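Local coordinates for protein DegT/DnrJ/EryC1/StrS aminotransferase (Brucella abortus 2308, PDB 4QGR) that binds pyridoxal 5'-phosphate and is probably a transaminase of the DegT/DnrJ/EryC1/StrS family, working as a two-subunit assembly, at residues 86-91 with 142-147; 115-120 with 149-154; 167-172 with 182-187; 191-196 with 209-214. All coordinates share one frame; numbering follows the deposited sequence.

Interaction 1: residues 86-91 with 142-147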
loop_
_atom_site.group_PDB
_atom_site.type_symbol
_atom_site.label_atom_id
_atom_site.label_comp_id
_atom_site.label_asym_id
_atom_site.label_seq_id
_atom_site.Cartn_x
_atom_site.Cartn_y
_atom_site.Cartn_z
ATOM N N PHE A 86 1.588 -22.092 -7.369
ATOM C CA PHE A 86 0.485 -22.993 -6.973
ATOM C C PHE A 86 -0.184 -22.463 -5.725
ATOM O O PHE A 86 0.507 -22.212 -4.731
ATOM C CB PHE A 86 1.041 -24.436 -6.779
ATOM C CG PHE A 86 1.669 -24.948 -8.027
ATOM C CD1 PHE A 86 2.992 -24.595 -8.342
ATOM C CD2 PHE A 86 0.903 -25.578 -8.989
ATOM C CE1 PHE A 86 3.562 -24.959 -9.508
ATOM C CE2 PHE A 86 1.478 -25.980 -10.175
ATOM C CZ PHE A 86 2.795 -25.664 -10.458
ATOM N N VAL A 87 -1.496 -22.225 -5.821
ATOM C CA VAL A 87 -2.290 -21.541 -4.776
ATOM C C VAL A 87 -3.640 -22.222 -4.606
ATOM O O VAL A 87 -4.149 -22.893 -5.542
ATOM C CB VAL A 87 -2.476 -20.024 -5.102
ATOM C CG1 VAL A 87 -1.124 -19.398 -5.386
ATOM C CG2 VAL A 87 -3.368 -19.800 -6.317
ATOM N N PRO A 88 -4.248 -22.073 -3.407
ATOM C CA PRO A 88 -5.637 -22.513 -3.323
ATOM C C PRO A 88 -6.578 -21.575 -4.062
ATOM O O PRO A 88 -6.256 -20.418 -4.304
ATOM C CB PRO A 88 -5.933 -22.463 -1.814
ATOM C CG PRO A 88 -4.658 -22.109 -1.142
ATOM C CD PRO A 88 -3.794 -21.449 -2.151
ATOM N N SER A 89 -7.710 -22.124 -4.497
ATOM C CA SER A 89 -8.832 -21.322 -4.978
ATOM C C SER A 89 -9.747 -20.912 -3.806
ATOM O O SER A 89 -10.398 -19.858 -3.867
ATOM C CB SER A 89 -9.609 -22.148 -6.007
ATOM O OG SER A 89 -10.814 -21.511 -6.376
ATOM N N PHE A 90 -9.834 -21.743 -2.764
ATOM C CA PHE A 90 -10.634 -21.419 -1.591
ATOM C C PHE A 90 -9.825 -20.570 -0.618
ATOM O O PHE A 90 -9.242 -21.095 0.320
ATOM C CB PHE A 90 -11.136 -22.711 -0.924
ATOM C CG PHE A 90 -12.343 -22.514 -0.070
ATOM C CD1 PHE A 90 -13.563 -22.289 -0.657
ATOM C CD2 PHE A 90 -12.240 -22.533 1.330
ATOM C CE1 PHE A 90 -14.691 -22.082 0.104
ATOM C CE2 PHE A 90 -13.360 -22.328 2.115
ATOM C CZ PHE A 90 -14.586 -22.096 1.503
ATOM N N THR A 91 -9.732 -19.273 -0.916
ATOM C CA THR A 91 -8.977 -18.318 -0.141
ATOM C C THR A 91 -9.390 -16.908 -0.597
ATOM O O THR A 91 -10.152 -16.744 -1.578
ATOM C CB THR A 91 -7.454 -18.532 -0.327
ATOM O OG1 THR A 91 -6.732 -17.653 0.524
ATOM C CG2 THR A 91 -7.017 -18.345 -1.810
ATOM N N ILE A 142 2.047 -21.101 -2.617
ATOM C CA ILE A 142 1.523 -20.237 -1.557
ATOM C C ILE A 142 0.394 -20.954 -0.823
ATOM O O ILE A 142 -0.790 -20.710 -1.083
ATOM C CB ILE A 142 1.060 -18.830 -2.015
ATOM C CG1 ILE A 142 2.087 -18.178 -2.927
ATOM C CG2 ILE A 142 0.748 -17.942 -0.799
ATOM C CD1 ILE A 142 1.729 -16.782 -3.443
ATOM N N PRO A 143 0.779 -21.814 0.130
ATOM C CA PRO A 143 -0.241 -22.370 0.987
ATOM C C PRO A 143 -0.847 -21.279 1.866
ATOM O O PRO A 143 -0.153 -20.305 2.227
ATOM C CB PRO A 143 0.516 -23.399 1.838
ATOM C CG PRO A 143 1.861 -23.524 1.229
ATOM C CD PRO A 143 2.117 -22.178 0.585
ATOM N N VAL A 144 -2.119 -21.465 2.228
ATOM C CA VAL A 144 -2.818 -20.542 3.134
ATOM C C VAL A 144 -3.161 -21.250 4.418
ATOM O O VAL A 144 -3.594 -22.405 4.399
ATOM C CB VAL A 144 -4.108 -20.004 2.479
ATOM C CG1 VAL A 144 -4.839 -19.078 3.416
ATOM C CG2 VAL A 144 -3.767 -19.300 1.159
ATOM N N ASP A 145 -2.962 -20.564 5.535
ATOM C CA ASP A 145 -3.401 -21.092 6.794
ATOM C C ASP A 145 -4.837 -20.637 6.993
ATOM O O ASP A 145 -5.082 -19.660 7.663
ATOM C CB ASP A 145 -2.544 -20.564 7.924
ATOM C CG ASP A 145 -1.081 -20.889 7.757
ATOM O OD1 ASP A 145 -0.752 -21.977 7.214
ATOM O OD2 ASP A 145 -0.238 -20.050 8.184
ATOM N N LEU A 146 -5.806 -21.307 6.365
ATOM C CA LEU A 146 -7.140 -20.719 6.263
ATOM C C LEU A 146 -7.830 -20.718 7.612
ATOM O O LEU A 146 -7.803 -21.692 8.312
ATOM C CB LEU A 146 -8.011 -21.422 5.205
ATOM C CG LEU A 146 -9.203 -20.607 4.698
ATOM C CD1 LEU A 146 -8.742 -19.349 3.964
ATOM C CD2 LEU A 146 -10.112 -21.397 3.772
ATOM N N PHE A 147 -8.465 -19.615 7.952
ATOM C CA PHE A 147 -9.244 -19.446 9.213
ATOM C C PHE A 147 -8.409 -19.544 10.470
ATOM O O PHE A 147 -8.948 -19.607 11.573
ATOM C CB PHE A 147 -10.465 -20.408 9.310
ATOM C CG PHE A 147 -11.405 -20.341 8.110
ATOM C CD1 PHE A 147 -11.688 -19.139 7.462
ATOM C CD2 PHE A 147 -11.978 -21.485 7.627
ATOM C CE1 PHE A 147 -12.562 -19.096 6.376
ATOM C CE2 PHE A 147 -12.879 -21.436 6.526
ATOM C CZ PHE A 147 -13.173 -20.232 5.908
#
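Val144 lies across both Pro88 and Thr91, and its CG2 does most of the touching. That methyl is 3.7 Å from Pro88 CG and 3.5 Å from Thr91 OG1. With CG1 anti to the backbone N (chi1 179°), CG2 falls beside the N, and the two methyls reach Thr91 OG1 together. The hydroxyl still has a polar partner, since it hydrogen-bonds to Thr95 OG1 in helix 94-101. Further along, Leu146 CD2 meets the Phe90 ring at CD2, 3.4 Å away, the two side chains crossing at about a right angle. At the other end Val87 and Ile142 lie side by side and point the same way.

One backbone bond joins the segments: Ile142 N donates to Phe86 O at 2.8 Å, almost straight at 170°. Pro88 has no N-H to give; its ring fits closely against short, branched Val144, and its CD sits 3.3 Å from Ile142 O, a buried carbonyl without a polar partner. Thr91 and Val144 touch the pyridoxal phosphate. The contact continues the parallel pairing of strands 83-88 and 137-141 into their C-terminal loops, with helix 94-101 packed on Val87, Pro88, Ile142 and Val144 and strand 105-109 flanking Val87.

Interaction 2: residues 115-120 with 149-154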
loop_
_atom_site.group_PDB
_atom_site.type_symbol
_atom_site.label_atom_id
_atom_site.label_comp_id
_atom_site.label_asym_id
_atom_site.label_seq_id
_atom_site.Cartn_x
_atom_site.Cartn_y
_atom_site.Cartn_z
ATOM N N SER A 115 -9.930 -29.594 6.722
ATOM C CA SER A 115 -9.069 -28.512 7.118
ATOM C C SER A 115 -9.282 -27.214 6.303
ATOM O O SER A 115 -8.851 -26.145 6.736
ATOM C CB SER A 115 -7.615 -28.963 6.999
ATOM O OG SER A 115 -7.195 -28.974 5.638
ATOM N N TYR A 116 -9.864 -27.336 5.110
ATOM C CA TYR A 116 -10.027 -26.236 4.161
ATOM C C TYR A 116 -8.705 -25.667 3.665
ATOM O O TYR A 116 -8.658 -24.558 3.094
ATOM C CB TYR A 116 -10.896 -25.108 4.757
ATOM C CG TYR A 116 -12.173 -25.586 5.382
ATOM C CD1 TYR A 116 -12.998 -26.490 4.723
ATOM C CD2 TYR A 116 -12.569 -25.151 6.659
ATOM C CE1 TYR A 116 -14.188 -26.919 5.283
ATOM C CE2 TYR A 116 -13.763 -25.575 7.211
ATOM C CZ TYR A 116 -14.570 -26.464 6.513
ATOM O OH TYR A 116 -15.752 -26.934 7.057
ATOM N N ASN A 117 -7.636 -26.442 3.853
ATOM C CA ASN A 117 -6.302 -26.056 3.435
ATOM C C ASN A 117 -5.793 -26.903 2.239
ATOM O O ASN A 117 -6.298 -27.996 1.986
ATOM C CB ASN A 117 -5.342 -26.125 4.638
ATOM C CG ASN A 117 -5.532 -24.966 5.595
ATOM O OD1 ASN A 117 -5.942 -23.880 5.175
ATOM N ND2 ASN A 117 -5.150 -25.142 6.849
ATOM N N MET A 118 -4.810 -26.376 1.534
ATOM C CA MET A 118 -4.312 -26.954 0.252
ATOM C C MET A 118 -4.121 -28.468 0.326
ATOM O O MET A 118 -3.415 -28.981 1.187
ATOM C CB MET A 118 -2.976 -26.297 -0.118
ATOM C CG MET A 118 -2.392 -26.776 -1.463
ATOM S SD MET A 118 -0.921 -25.902 -1.996
ATOM C CE MET A 118 -1.544 -24.273 -2.421
ATOM N N ASN A 119 -4.700 -29.165 -0.651
ATOM C CA ASN A 119 -4.625 -30.606 -0.793
ATOM C C ASN A 119 -3.224 -30.958 -1.338
ATOM O O ASN A 119 -2.820 -30.528 -2.434
ATOM C CB ASN A 119 -5.727 -31.083 -1.778
ATOM C CG ASN A 119 -5.668 -32.572 -2.089
ATOM O OD1 ASN A 119 -4.610 -33.133 -2.293
ATOM N ND2 ASN A 119 -6.825 -33.188 -2.229
ATOM N N VAL A 120 -2.483 -31.710 -0.558
ATOM C CA VAL A 120 -1.089 -31.960 -0.880
ATOM C C VAL A 120 -0.905 -32.886 -2.082
ATOM O O VAL A 120 0.007 -32.677 -2.914
ATOM C CB VAL A 120 -0.403 -32.518 0.360
ATOM C CG1 VAL A 120 0.945 -33.131 0.003
ATOM C CG2 VAL A 120 -0.333 -31.383 1.383
ATOM N N LEU A 149 -5.807 -21.938 10.836
ATOM C CA LEU A 149 -5.315 -23.294 11.006
ATOM C C LEU A 149 -4.121 -23.538 10.085
ATOM O O LEU A 149 -4.244 -23.329 8.876
ATOM C CB LEU A 149 -6.420 -24.273 10.639
ATOM C CG LEU A 149 -6.122 -25.791 10.768
ATOM C CD1 LEU A 149 -5.852 -26.111 12.211
ATOM C CD2 LEU A 149 -7.294 -26.598 10.197
ATOM N N ALA A 150 -2.980 -23.995 10.642
ATOM C CA ALA A 150 -1.781 -24.155 9.831
ATOM C C ALA A 150 -1.977 -25.234 8.757
ATOM O O ALA A 150 -2.558 -26.307 9.014
ATOM C CB ALA A 150 -0.566 -24.513 10.680
ATOM N N ALA A 151 -1.504 -24.922 7.564
ATOM C CA ALA A 151 -1.477 -25.875 6.445
ATOM C C ALA A 151 -0.452 -26.995 6.710
ATOM O O ALA A 151 0.318 -26.962 7.693
ATOM C CB ALA A 151 -1.155 -25.139 5.146
ATOM N N SER A 152 -0.396 -27.960 5.801
ATOM C CA SER A 152 0.410 -29.161 6.034
ATOM C C SER A 152 1.824 -28.996 5.555
ATOM O O SER A 152 2.179 -29.546 4.521
ATOM C CB SER A 152 -0.235 -30.370 5.387
ATOM O OG SER A 152 -1.419 -30.664 6.095
ATOM N N TYR A 153 2.621 -28.211 6.277
ATOM C CA TYR A 153 3.904 -27.738 5.741
ATOM C C TYR A 153 4.949 -28.839 5.532
ATOM O O TYR A 153 5.784 -28.690 4.631
ATOM C CB TYR A 153 4.485 -26.570 6.588
ATOM C CG TYR A 153 3.638 -25.354 6.340
ATOM C CD1 TYR A 153 3.767 -24.649 5.138
ATOM C CD2 TYR A 153 2.680 -24.942 7.249
ATOM C CE1 TYR A 153 2.963 -23.554 4.846
ATOM C CE2 TYR A 153 1.859 -23.845 6.957
ATOM C CZ TYR A 153 2.004 -23.174 5.746
ATOM O OH TYR A 153 1.184 -22.103 5.372
ATOM N N ASN A 154 4.906 -29.914 6.305
ATOM C CA ASN A 154 5.940 -30.965 6.091
ATOM C C ASN A 154 5.752 -31.630 4.755
ATOM O O ASN A 154 6.698 -31.733 3.988
ATOM C CB ASN A 154 5.957 -31.990 7.194
ATOM C CG ASN A 154 6.187 -31.358 8.539
ATOM O OD1 ASN A 154 6.818 -30.296 8.662
ATOM N ND2 ASN A 154 5.611 -31.956 9.550
HETATM O O HOH W 1 -4.380 -28.032 7.886
HETATM O O HOH W 2 -2.455 -28.203 3.668
#
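Asn117 reaches across to Leu149 and ties together two loops of the alpha/beta large domain typical of fold-type I pyridoxal phosphate enzymes, each loop leading into a helix, 120-133 or 153-163. The direct polar link is a single side-chain bond: Asn117 ND2 donates to Leu149 O at 2.9 Å, bent to 147° at the hydrogen, with the donor standing above the carbonyl plane. CG of Asn117, anti to its own carbonyl carbon (chi1 -75°), is set toward the 149-154 loop, where the amide can meet that oxygen. Asparagine suits the place because its amide works in two directions: while ND2 serves the 149-154 loop, OD1 accepts from the backbone N of Leu146.

Two waters extend the polar contact. The first accepts from Asn117 ND2 and donates to Ala150 O at 2.8 Å, giving the amide nitrogen a second partner. The second bridges backbone to backbone, donating to Met118 O and accepting from Ser152 N, the N-cap residue of the helix that follows.

Van der Waals contacts are modest. Leu149 CD2 rests against Ser115, 4.0 Å from its CB, and Val120 CG2 meets Ser152 CB at 4.1 Å. Val120, in the first turn of helix 120-133, also packs on Ile156 and Ile159 of helix 153-163, carrying the contact into the helix pair.

Within the first loop, Ser115 forms an ST turn: its OG, set between the backbone N and the carbonyl carbon, accepts from Asn117 N at 3.1 Å.

Interaction 3: residues 167-172 with 182-187. With PLP (pyridoxal-5'-phosphate), chain E.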
loop_
_atom_site.group_PDB
_atom_site.type_symbol
_atom_site.label_atom_id
_atom_site.label_comp_id
_atom_site.label_asym_id
_atom_site.label_seq_id
_atom_site.Cartn_x
_atom_site.Cartn_y
_atom_site.Cartn_z
ATOM N N ILE A 167 8.467 -21.408 -1.092
ATOM C CA ILE A 167 7.216 -21.467 -0.356
ATOM C C ILE A 167 7.005 -20.208 0.417
ATOM O O ILE A 167 7.831 -19.825 1.256
ATOM C CB ILE A 167 7.155 -22.656 0.637
ATOM C CG1 ILE A 167 7.256 -23.976 -0.130
ATOM C CG2 ILE A 167 5.887 -22.620 1.438
ATOM C CD1 ILE A 167 7.455 -25.150 0.769
ATOM N N ILE A 168 5.865 -19.570 0.134
ATOM C CA ILE A 168 5.424 -18.388 0.860
ATOM C C ILE A 168 4.221 -18.812 1.707
ATOM O O ILE A 168 3.173 -19.230 1.159
ATOM C CB ILE A 168 4.974 -17.256 -0.066
ATOM C CG1 ILE A 168 6.100 -16.810 -0.995
ATOM C CG2 ILE A 168 4.428 -16.108 0.790
ATOM C CD1 ILE A 168 5.626 -15.972 -2.179
ATOM N N GLU A 169 4.357 -18.717 3.015
ATOM C CA GLU A 169 3.228 -19.070 3.905
ATOM C C GLU A 169 2.291 -17.860 3.950
ATOM O O GLU A 169 2.715 -16.804 4.376
ATOM C CB GLU A 169 3.712 -19.370 5.319
ATOM C CG GLU A 169 2.571 -19.475 6.338
ATOM C CD GLU A 169 2.998 -19.731 7.757
ATOM O OE1 GLU A 169 4.191 -19.519 8.025
ATOM O OE2 GLU A 169 2.132 -20.163 8.598
ATOM N N ASP A 170 1.058 -17.988 3.462
ATOM C CA ASP A 170 0.061 -16.924 3.622
ATOM C C ASP A 170 -0.600 -17.107 5.025
ATOM O O ASP A 170 -1.561 -17.832 5.180
ATOM C CB ASP A 170 -0.952 -16.878 2.493
ATOM C CG ASP A 170 -1.923 -15.712 2.608
ATOM O OD1 ASP A 170 -1.833 -14.971 3.639
ATOM O OD2 ASP A 170 -2.776 -15.530 1.693
ATOM N N ALA A 171 -0.035 -16.422 6.008
ATOM C CA ALA A 171 -0.457 -16.444 7.399
ATOM C C ALA A 171 -1.294 -15.174 7.715
ATOM O O ALA A 171 -1.349 -14.713 8.874
ATOM C CB ALA A 171 0.765 -16.536 8.291
ATOM N N ALA A 172 -2.007 -14.648 6.710
ATOM C CA ALA A 172 -2.901 -13.512 6.908
ATOM C C ALA A 172 -3.813 -13.779 8.080
ATOM O O ALA A 172 -4.145 -12.849 8.832
ATOM C CB ALA A 172 -3.740 -13.254 5.669
ATOM N N VAL A 182 5.769 -24.814 16.309
ATOM C CA VAL A 182 6.282 -23.836 15.396
ATOM C C VAL A 182 5.128 -22.865 15.173
ATOM O O VAL A 182 4.008 -23.285 14.958
ATOM C CB VAL A 182 6.737 -24.478 14.090
ATOM C CG1 VAL A 182 7.158 -23.394 13.115
ATOM C CG2 VAL A 182 7.918 -25.423 14.385
ATOM N N MET A 183 5.398 -21.581 15.346
ATOM C CA MET A 183 4.336 -20.574 15.185
ATOM C C MET A 183 4.027 -20.327 13.707
ATOM O O MET A 183 4.930 -20.139 12.885
ATOM C CB MET A 183 4.796 -19.249 15.799
ATOM C CG MET A 183 5.091 -19.310 17.299
ATOM S SD MET A 183 3.667 -19.680 18.347
ATOM C CE MET A 183 2.900 -18.072 18.424
ATOM N N CYS A 184 2.743 -20.169 13.388
ATOM C CA CYS A 184 2.351 -19.701 12.087
ATOM C C CYS A 184 3.026 -18.371 11.817
ATOM O O CYS A 184 3.081 -17.490 12.673
ATOM C CB CYS A 184 0.846 -19.551 11.984
ATOM S SG CYS A 184 -0.044 -21.135 11.999
ATOM N N GLY A 185 3.535 -18.235 10.616
ATOM C CA GLY A 185 4.465 -17.174 10.280
ATOM C C GLY A 185 5.882 -17.644 10.031
ATOM O O GLY A 185 6.641 -17.010 9.237
ATOM N N ALA A 186 6.237 -18.765 10.643
ATOM C CA ALA A 186 7.573 -19.264 10.641
ATOM C C ALA A 186 7.790 -20.485 9.711
ATOM O O ALA A 186 8.855 -21.109 9.742
ATOM C CB ALA A 186 7.973 -19.614 12.095
ATOM N N PHE A 187 6.775 -20.831 8.904
ATOM C CA PHE A 187 6.856 -21.882 7.898
ATOM C C PHE A 187 7.309 -21.335 6.524
ATOM O O PHE A 187 7.316 -20.126 6.273
ATOM C CB PHE A 187 5.512 -22.599 7.788
ATOM C CG PHE A 187 5.082 -23.307 9.060
ATOM C CD1 PHE A 187 5.627 -24.550 9.394
ATOM C CD2 PHE A 187 4.130 -22.756 9.910
ATOM C CE1 PHE A 187 5.205 -25.214 10.544
ATOM C CE2 PHE A 187 3.712 -23.405 11.072
ATOM C CZ PHE A 187 4.267 -24.649 11.384
HETATM N N1 PLP E . -4.400 -13.540 2.382
HETATM C C2 PLP E . -5.474 -13.986 3.059
HETATM C C2A PLP E . -5.691 -15.456 3.326
HETATM C C3 PLP E . -6.412 -12.980 3.631
HETATM O O3 PLP E . -7.445 -13.411 4.346
HETATM C C4 PLP E . -6.197 -11.547 3.296
HETATM C C4A PLP E . -6.953 -10.379 3.799
HETATM O O4A PLP E . -7.371 -10.314 4.937
HETATM C C5 PLP E . -4.989 -11.213 2.530
HETATM C C6 PLP E . -4.149 -12.248 2.112
HETATM C C5A PLP E . -4.677 -9.777 2.169
HETATM O O4P PLP E . -4.363 -8.982 3.322
HETATM P P PLP E . -4.723 -7.416 3.354
HETATM O O1P PLP E . -3.952 -6.810 4.525
HETATM O O2P PLP E . -4.402 -6.834 2.002
HETATM O O3P PLP E . -6.231 -7.458 3.650
#
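Glu169 reaches from its strand into the turn at 183-186, and its CB starts the contact 3.8 Å from Phe187 O. CG stands anti to the backbone N (chi1 169°) and the chain continues extended, bringing CD to 3.3 Å from Gly185 N. At the tip, OE1 accepts from Phe187 N at 3.0 Å, on the syn side but tilted from the carboxylate plane, and takes a weak bond from Gly185 N. OE2 receives the straighter bond from Gly185 N, 3.1 Å long at 163°, from above that plane. The carboxylate of Asp145 also lies close to OE2, so one of the two acids may carry a proton.

The turn is a type II beta turn from Met183 to Ala186. Glycine fits its third position, where a CB would press on the preceding carbonyl O. The extended glutamate suits its place by offering two oxygens to these N-H groups. Phe187 presents its ring edge to the carboxylate, the planes 67° apart, while Val182 CG1 and the stacked Tyr153 pack on the ring.

Next along, Asp170 serves the cofactor: its OD2 lies 2.7 Å from PLP N1, probably favouring a protonated pyridine nitrogen. Its OD1 accepts from Ala172 N in an Asx turn.

Interaction 4: residues 191-196 with 209-214. With PLP (pyridoxal-5'-phosphate), chain E.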
loop_
_atom_site.group_PDB
_atom_site.type_symbol
_atom_site.label_atom_id
_atom_site.label_comp_id
_atom_site.label_asym_id
_atom_site.label_seq_id
_atom_site.Cartn_x
_atom_site.Cartn_y
_atom_site.Cartn_z
ATOM N N GLY A 191 7.147 -16.016 5.465
ATOM C CA GLY A 191 5.761 -15.917 5.849
ATOM C C GLY A 191 5.264 -14.519 5.596
ATOM O O GLY A 191 6.027 -13.566 5.604
ATOM N N ALA A 192 3.947 -14.420 5.415
ATOM C CA ALA A 192 3.260 -13.176 5.161
ATOM C C ALA A 192 2.025 -13.054 6.057
ATOM O O ALA A 192 1.304 -14.037 6.250
ATOM C CB ALA A 192 2.809 -13.129 3.704
ATOM N N THR A 193 1.732 -11.844 6.538
ATOM C CA THR A 193 0.463 -11.629 7.211
ATOM C C THR A 193 -0.112 -10.226 6.962
ATOM O O THR A 193 0.533 -9.342 6.378
ATOM C CB THR A 193 0.550 -11.903 8.732
ATOM O OG1 THR A 193 -0.756 -12.069 9.306
ATOM C CG2 THR A 193 1.228 -10.766 9.438
ATOM N N SER A 194 -1.347 -10.105 7.426
ATOM C CA SER A 194 -2.164 -8.933 7.353
ATOM C C SER A 194 -2.487 -8.476 8.755
ATOM O O SER A 194 -2.791 -9.323 9.600
ATOM C CB SER A 194 -3.499 -9.296 6.675
ATOM O OG SER A 194 -4.361 -8.155 6.746
ATOM N N PHE A 195 -2.587 -7.139 8.932
ATOM C CA PHE A 195 -3.035 -6.522 10.165
ATOM C C PHE A 195 -4.314 -5.765 9.888
ATOM O O PHE A 195 -4.685 -4.824 10.581
ATOM C CB PHE A 195 -1.936 -5.623 10.760
ATOM C CG PHE A 195 -0.654 -6.348 11.083
ATOM C CD1 PHE A 195 -0.644 -7.538 11.798
ATOM C CD2 PHE A 195 0.565 -5.855 10.660
ATOM C CE1 PHE A 195 0.531 -8.213 12.073
ATOM C CE2 PHE A 195 1.751 -6.518 10.953
ATOM C CZ PHE A 195 1.747 -7.681 11.647
ATOM N N TYR A 196 -5.044 -6.206 8.886
ATOM C CA TYR A 196 -6.385 -5.703 8.634
ATOM C C TYR A 196 -7.149 -5.821 9.940
ATOM O O TYR A 196 -6.891 -6.735 10.694
ATOM C CB TYR A 196 -7.020 -6.512 7.505
ATOM C CG TYR A 196 -8.428 -6.136 7.218
ATOM C CD1 TYR A 196 -8.705 -5.123 6.336
ATOM C CD2 TYR A 196 -9.475 -6.825 7.792
ATOM C CE1 TYR A 196 -10.005 -4.765 6.055
ATOM C CE2 TYR A 196 -10.813 -6.512 7.481
ATOM C CZ TYR A 196 -11.051 -5.461 6.630
ATOM O OH TYR A 196 -12.326 -5.076 6.311
ATOM N N ALA A 209 2.947 -7.688 7.417
ATOM C CA ALA A 209 4.360 -7.954 7.646
ATOM C C ALA A 209 4.790 -9.219 6.930
ATOM O O ALA A 209 3.952 -10.088 6.559
ATOM C CB ALA A 209 4.632 -8.107 9.127
ATOM N N MET A 210 6.099 -9.368 6.863
ATOM C CA MET A 210 6.750 -10.572 6.294
ATOM C C MET A 210 7.731 -11.081 7.312
ATOM O O MET A 210 8.260 -10.306 8.107
ATOM C CB MET A 210 7.458 -10.267 4.978
ATOM C CG MET A 210 6.504 -9.662 3.945
ATOM S SD MET A 210 7.306 -8.995 2.481
ATOM C CE MET A 210 8.090 -7.573 3.228
ATOM N N PHE A 211 7.974 -12.387 7.254
ATOM C CA PHE A 211 8.755 -13.108 8.242
ATOM C C PHE A 211 9.757 -14.035 7.555
ATOM O O PHE A 211 9.419 -14.726 6.588
ATOM C CB PHE A 211 7.832 -13.945 9.125
ATOM C CG PHE A 211 6.627 -13.201 9.631
ATOM C CD1 PHE A 211 6.778 -12.191 10.575
ATOM C CD2 PHE A 211 5.362 -13.501 9.188
ATOM C CE1 PHE A 211 5.694 -11.503 11.080
ATOM C CE2 PHE A 211 4.270 -12.780 9.658
ATOM C CZ PHE A 211 4.423 -11.800 10.616
ATOM N N THR A 212 11.003 -14.069 8.034
ATOM C CA THR A 212 11.935 -15.038 7.504
ATOM C C THR A 212 13.139 -15.168 8.427
ATOM O O THR A 212 13.469 -14.253 9.178
ATOM C CB THR A 212 12.412 -14.678 6.086
ATOM O OG1 THR A 212 13.158 -15.773 5.536
ATOM C CG2 THR A 212 13.228 -13.391 6.051
ATOM N N ASN A 213 13.750 -16.352 8.374
ATOM C CA ASN A 213 15.056 -16.555 8.999
ATOM C C ASN A 213 16.256 -16.313 8.111
ATOM O O ASN A 213 17.395 -16.393 8.572
ATOM C CB ASN A 213 15.140 -17.962 9.564
ATOM C CG ASN A 213 14.247 -18.150 10.757
ATOM O OD1 ASN A 213 14.057 -17.250 11.548
ATOM N ND2 ASN A 213 13.696 -19.352 10.895
ATOM N N ASP A 214 16.007 -16.010 6.853
ATOM C CA ASP A 214 17.073 -15.761 5.871
ATOM C C ASP A 214 17.436 -14.270 5.855
ATOM O O ASP A 214 16.667 -13.430 5.359
ATOM C CB ASP A 214 16.580 -16.247 4.524
ATOM C CG ASP A 214 17.562 -15.991 3.364
ATOM O OD1 ASP A 214 18.464 -15.155 3.435
ATOM O OD2 ASP A 214 17.364 -16.640 2.329
HETATM N N1 PLP E . -4.400 -13.540 2.382
HETATM C C2 PLP E . -5.474 -13.986 3.059
HETATM C C2A PLP E . -5.691 -15.456 3.326
HETATM C C3 PLP E . -6.412 -12.980 3.631
HETATM O O3 PLP E . -7.445 -13.411 4.346
HETATM C C4 PLP E . -6.197 -11.547 3.296
HETATM C C4A PLP E . -6.953 -10.379 3.799
HETATM O O4A PLP E . -7.371 -10.314 4.937
HETATM C C5 PLP E . -4.989 -11.213 2.530
HETATM C C6 PLP E . -4.149 -12.248 2.112
HETATM C C5A PLP E . -4.677 -9.777 2.169
HETATM O O4P PLP E . -4.363 -8.982 3.322
HETATM P P PLP E . -4.723 -7.416 3.354
HETATM O O1P PLP E . -3.952 -6.810 4.525
HETATM O O2P PLP E . -4.402 -6.834 2.002
HETATM O O3P PLP E . -6.231 -7.458 3.650
#
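Phe211 has CG anti to its carbonyl carbon (chi1 -47°), and its ring meets Gly191 and Thr193 of the facing strand, crossing the threonine side chain obliquely. Thr193, with OG1 anti to the backbone N (chi1 -163°), holds CG2 between N and the carbonyl carbon, 3.6 Å from Phe211 CZ at the ring edge. Its hydroxyl is thereby directed to Ala171 O, which it hydrogen-bonds. Phe211 CD2 comes 3.6 Å from Gly191 O, and the glycine suits this place, since a CB there would crowd that same ring atom.

Strands 190-194 and 208-212 are antiparallel neighbours in the mixed sheet of the large domain. Gly191 with Phe211 and Thr193 with Ala209 are hydrogen-bonded pairs, each with two N-H...O bonds; Thr193 N to Ala209 O is 2.8 Å. Between them Ala192 and Met210 form the non-hydrogen-bonded pair, facing helix 68-76. Small Ala209 accepts the Phe195 ring, whose CE2 is 3.8 Å from its CB.

Where the first strand ends, Ser194 turns to the cofactor. Its OG donates to PLP O1P at 2.6 Å and also accepts from Tyr196 N at 3.0 Å in an ST turn. Asn242 of the second subunit hydrogen-bonds to the same cofactor.

In the fold
Interactions 1, 3 and 4 share the central sheet, and each brings residues to the pyridoxal phosphate: Thr91 and Val144, Asp170 and Ala172, and Ser194. Interactions 3 and 4 are closest, with centres 7 Å apart, and Ala171 N to Ala192 O at 2.7 Å joins their neighbouring strands. Interaction 1 meets interaction 3 through Pro143 O and Asp170 N, 2.9 Å apart. Interaction 2 is made by loops and helix starts, and it touches both interactions 1 and 3: Tyr153 OH holds Asp145 OD1 at 2.7 Å, and Tyr153 CD2 lies 3.4 Å from Phe187 CG. Its Asn117 side chain stays about 9 Å from the cofactor.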